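Adenosylmethionine-8-amino-7-oxononanoate aminotransferase (Methanocaldococcus jannaschii, PDB 6ZHK) probably catalyses, with pyridoxal 5'-phosphate, amino transfer from S-adenosylmethionine to 8-amino-7-oxononanoate, giving 7,8-diaminononanoate in biotin biosynthesis. Local coordinates at residues Q27-E30 with Y31-K35; K279-F282 with C283-E286. All coordinates share one frame; numbering follows the deposited sequence.

Contact 1. Residues Q27-E30 with Y31-K35; sequences QMKE and YRESK
M28 lies alongside Y31, three residues further along helix 28-33, both side chains pointing the same way and M28 CE coming within 4.0 Å of Y31 CD2. The M28 sulfur stands 5.0 Å from the ring centroid and 41° off the ring normal, an oblique Met-aromatic contact. Bends at chi2 (-50°) and chi3 fold the methionine so that CE is the atom that meets the phenol ring, with SD farther off. Beyond the pair, Y31 OH is hydrogen-bonded to D17 and its ring meets that of H23, while M28 also packs on Y320 of the second subunit. The Y31 side chain lies about 7 Å from that of R431, which is predicted to bind substrate.

Q27 is the N-cap of the helix: its amide OE1, used in plane and on a lone pair, accepts from K29 N at 2.8 Å. Regular helical bonds follow, Y31 N to Q27 O at 3.1 Å and R32 N to M28 O at 2.9 Å. The aliphatic part of R32 passes beside this second carbonyl, CG lying 3.2 Å from M28 O.

E30 O is shared: E33 N bonds to it, and S34 N adds a weak bond to the same oxygen. S34 OG is also near it, but its one proton may serve N36 OD1 instead. K29 and E33 form a weak salt bridge, NZ to OE2 3.4 Å, and K29 also packs on G325 of the second subunit. The E30 carboxylate turns elsewhere, to K414 and to F327 N of the second subunit, where Q27 also binds the backbone of F323 and G325. The chemistry implies a loose K29-E33 charge pair beside an amide cap and a carboxylate that are both bonded to the other subunit.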
# COMPACT_ATOMS: atom_id res chain seq x y z
N GLN A 27 -12.64 0.85 17.54
CA GLN A 27 -13.84 0.10 17.90
C GLN A 27 -15.02 0.98 17.52
O GLN A 27 -15.32 1.94 18.23
CB GLN A 27 -13.81 -0.24 19.41
CG GLN A 27 -15.11 -0.79 19.93
CD GLN A 27 -15.73 -1.84 19.05
OE1 GLN A 27 -16.71 -1.56 18.38
NE2 GLN A 27 -15.15 -3.05 19.01
N MET A 28 -15.74 0.60 16.46
CA MET A 28 -16.70 1.49 15.83
C MET A 28 -17.91 1.70 16.75
O MET A 28 -18.59 2.72 16.65
CB MET A 28 -17.15 0.91 14.49
CG MET A 28 -16.07 1.09 13.34
SD MET A 28 -15.45 2.82 13.21
CE MET A 28 -16.97 3.55 12.59
N LYS A 29 -18.20 0.73 17.60
CA LYS A 29 -19.26 0.90 18.61
C LYS A 29 -19.00 2.17 19.40
O LYS A 29 -19.90 2.96 19.62
CB LYS A 29 -19.45 -0.35 19.47
CG LYS A 29 -20.33 -0.14 20.71
CD LYS A 29 -21.17 -1.31 21.14
CE LYS A 29 -22.10 -0.93 22.29
NZ LYS A 29 -21.40 -0.07 23.29
N GLU A 30 -17.76 2.35 19.88
CA GLU A 30 -17.44 3.47 20.74
C GLU A 30 -17.30 4.75 19.94
O GLU A 30 -17.70 5.80 20.42
CB GLU A 30 -16.18 3.16 21.54
CG GLU A 30 -16.59 2.13 22.55
CD GLU A 30 -15.58 1.93 23.66
OE1 GLU A 30 -14.53 2.63 23.64
OE2 GLU A 30 -15.88 1.07 24.53
N TYR A 31 -16.73 4.65 18.75
CA TYR A 31 -16.58 5.82 17.91
C TYR A 31 -17.96 6.40 17.59
O TYR A 31 -18.17 7.60 17.57
CB TYR A 31 -15.78 5.37 16.66
CG TYR A 31 -15.40 6.51 15.74
CD1 TYR A 31 -14.23 7.22 15.94
CD2 TYR A 31 -16.20 6.85 14.65
CE1 TYR A 31 -13.85 8.25 15.09
CE2 TYR A 31 -15.87 7.93 13.84
CZ TYR A 31 -14.67 8.61 14.04
OH TYR A 31 -14.34 9.69 13.25
N ARG A 32 -18.93 5.52 17.32
CA ARG A 32 -20.25 6.00 16.97
C ARG A 32 -20.96 6.68 18.15
O ARG A 32 -21.89 7.44 17.91
CB ARG A 32 -21.15 4.86 16.51
CG ARG A 32 -20.84 4.44 15.09
CD ARG A 32 -21.32 3.01 15.04
NE ARG A 32 -21.70 2.93 13.64
CZ ARG A 32 -22.36 1.94 13.08
NH1 ARG A 32 -22.82 0.93 13.82
NH2 ARG A 32 -22.59 2.00 11.79
N GLU A 33 -20.50 6.43 19.38
CA GLU A 33 -21.12 7.05 20.54
C GLU A 33 -20.50 8.40 20.84
O GLU A 33 -21.10 9.19 21.54
CB GLU A 33 -21.03 6.17 21.77
CG GLU A 33 -22.07 5.08 21.75
CD GLU A 33 -21.76 3.91 22.67
OE1 GLU A 33 -20.65 3.89 23.31
OE2 GLU A 33 -22.61 3.01 22.73
N SER A 34 -19.27 8.65 20.37
CA SER A 34 -18.57 9.83 20.84
C SER A 34 -18.63 10.99 19.85
O SER A 34 -19.10 10.86 18.70
CB SER A 34 -17.15 9.50 21.28
OG SER A 34 -16.48 8.75 20.27
N LYS A 35 -18.17 12.16 20.33
CA LYS A 35 -17.97 13.32 19.48
C LYS A 35 -16.51 13.29 19.03
O LYS A 35 -15.62 13.39 19.85
CB LYS A 35 -18.27 14.63 20.24
CG LYS A 35 -18.07 15.91 19.41
CD LYS A 35 -18.83 15.95 18.05
CE LYS A 35 -18.49 17.11 17.12
NZ LYS A 35 -17.32 16.88 16.22

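Contact 2. Residues K279-F282 with C283-E286; sequences KMFF and CDNE
F281 O accepts from D284 N at 3.0 Å, closing a type I beta turn in the loop between strand 265-268 and helix 286-291. D284 then forms the centre of an inverse gamma turn, with a weak bond from N285 N to C283 O. The D284 side chain folds back over the first turn: with CG anti to the carbonyl carbon (chi1 -73°), OD2 takes a weak bond from F281 N at 3.3 Å and also touches CB of M280. Its carboxylate plane stands 82° from the F281 ring, and OD1 lies in the ring plane at the edge, 3.9 Å from F281 CD2. C283 SG rests against F281 CB, 3.9 Å away.

K279, two residues before the turn, reaches along it, and its NZ donates to D284 O at 3.1 Å from above the carbonyl plane. Water 1 accepts a second bond from NZ at 2.7 Å, donates to F282 O at 2.9 Å, and is weakly approached by N285 ND2. A leucine in place of K279 would probably leave D284 O without this donor and the water without its lysine anchor.

Further out, C283 packs on L297 and P110, and F281 on L299 and T109; T109 and P110 belong to the magnesium site. The F281 ring also meets F274 edge-to-face. E269 holds the turn from its backbone side, OE1 accepting from F282 N and OE2 from C283 N. N285, the N-cap of helix 286-291, sends ND2 to E252 and gives OD1 to L288 N.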
# COMPACT_ATOMS: atom_id res chain seq x y z
N LYS A 279 18.49 12.22 14.44
CA LYS A 279 19.40 12.09 13.31
C LYS A 279 18.56 11.89 12.06
O LYS A 279 17.42 11.47 12.19
CB LYS A 279 20.13 10.75 13.45
CG LYS A 279 21.24 10.71 14.47
CD LYS A 279 21.93 9.39 14.29
CE LYS A 279 22.52 8.84 15.56
NZ LYS A 279 23.66 7.96 15.18
N MET A 280 19.15 12.06 10.86
CA MET A 280 18.38 11.91 9.64
C MET A 280 17.78 10.48 9.55
O MET A 280 16.59 10.30 9.21
CB MET A 280 19.21 12.21 8.39
CG MET A 280 18.33 12.28 7.13
SD MET A 280 17.08 13.68 7.18
CE MET A 280 16.60 13.64 5.45
N PHE A 281 18.62 9.47 9.80
CA PHE A 281 18.22 8.06 9.86
C PHE A 281 18.96 7.45 11.03
O PHE A 281 20.11 7.85 11.30
CB PHE A 281 18.67 7.30 8.60
CG PHE A 281 18.12 7.89 7.34
CD1 PHE A 281 16.79 7.72 7.01
CD2 PHE A 281 18.93 8.67 6.51
CE1 PHE A 281 16.27 8.32 5.86
CE2 PHE A 281 18.44 9.25 5.34
CZ PHE A 281 17.08 9.08 5.03
N PHE A 282 18.30 6.53 11.74
CA PHE A 282 18.99 5.77 12.79
C PHE A 282 20.27 5.15 12.25
O PHE A 282 21.31 5.19 12.92
CB PHE A 282 18.09 4.74 13.47
CG PHE A 282 18.75 4.15 14.70
CD1 PHE A 282 18.77 4.83 15.91
CD2 PHE A 282 19.44 2.95 14.60
CE1 PHE A 282 19.40 4.27 17.02
CE2 PHE A 282 20.13 2.42 15.70
CZ PHE A 282 20.08 3.07 16.91
N CYS A 283 20.20 4.63 11.01
CA CYS A 283 21.36 3.96 10.43
C CYS A 283 22.50 4.91 10.02
O CYS A 283 23.55 4.41 9.59
CB CYS A 283 20.93 3.00 9.32
SG CYS A 283 20.30 3.85 7.87
N ASP A 284 22.35 6.24 10.21
CA ASP A 284 23.46 7.18 10.10
C ASP A 284 24.33 7.08 11.36
O ASP A 284 24.33 7.96 12.20
CB ASP A 284 23.03 8.65 10.05
CG ASP A 284 22.39 9.04 8.72
OD1 ASP A 284 22.61 8.32 7.71
OD2 ASP A 284 21.70 10.09 8.68
N ASN A 285 25.02 5.98 11.45
CA ASN A 285 25.66 5.52 12.67
C ASN A 285 27.01 5.05 12.17
O ASN A 285 27.06 4.30 11.20
CB ASN A 285 24.79 4.42 13.27
CG ASN A 285 25.43 3.65 14.40
OD1 ASN A 285 26.49 3.07 14.24
ND2 ASN A 285 24.74 3.58 15.52
N GLU A 286 28.10 5.57 12.75
CA GLU A 286 29.40 5.23 12.15
C GLU A 286 29.66 3.74 12.21
O GLU A 286 30.25 3.18 11.29
CB GLU A 286 30.60 5.94 12.81
CG GLU A 286 30.90 7.34 12.26
CD GLU A 286 30.60 7.63 10.79
OE1 GLU A 286 31.15 6.92 9.86
OE2 GLU A 286 29.83 8.59 10.57
O HOH W 1 22.10 5.84 15.66

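Both contacts are local and partly buried, but they hold different elements on opposite sides of the chain's centre, their centres about 41 Å apart. Contact 1 is a short helix far out in the subunit, pressed against the second subunit; contact 2 is an irregular loop nearer the middle that no other chain of the assembly touches. Each includes an N-cap residue, a glutamine opening its own helix in one and an asparagine leading into the next helix in the other. Charge is used differently: at contact 1 lysines and carboxylates pair, E30 with K414 and K29 weakly with E33, whereas at contact 2 a lysine serves a carbonyl and a water while F281, F282 and C283 are buried.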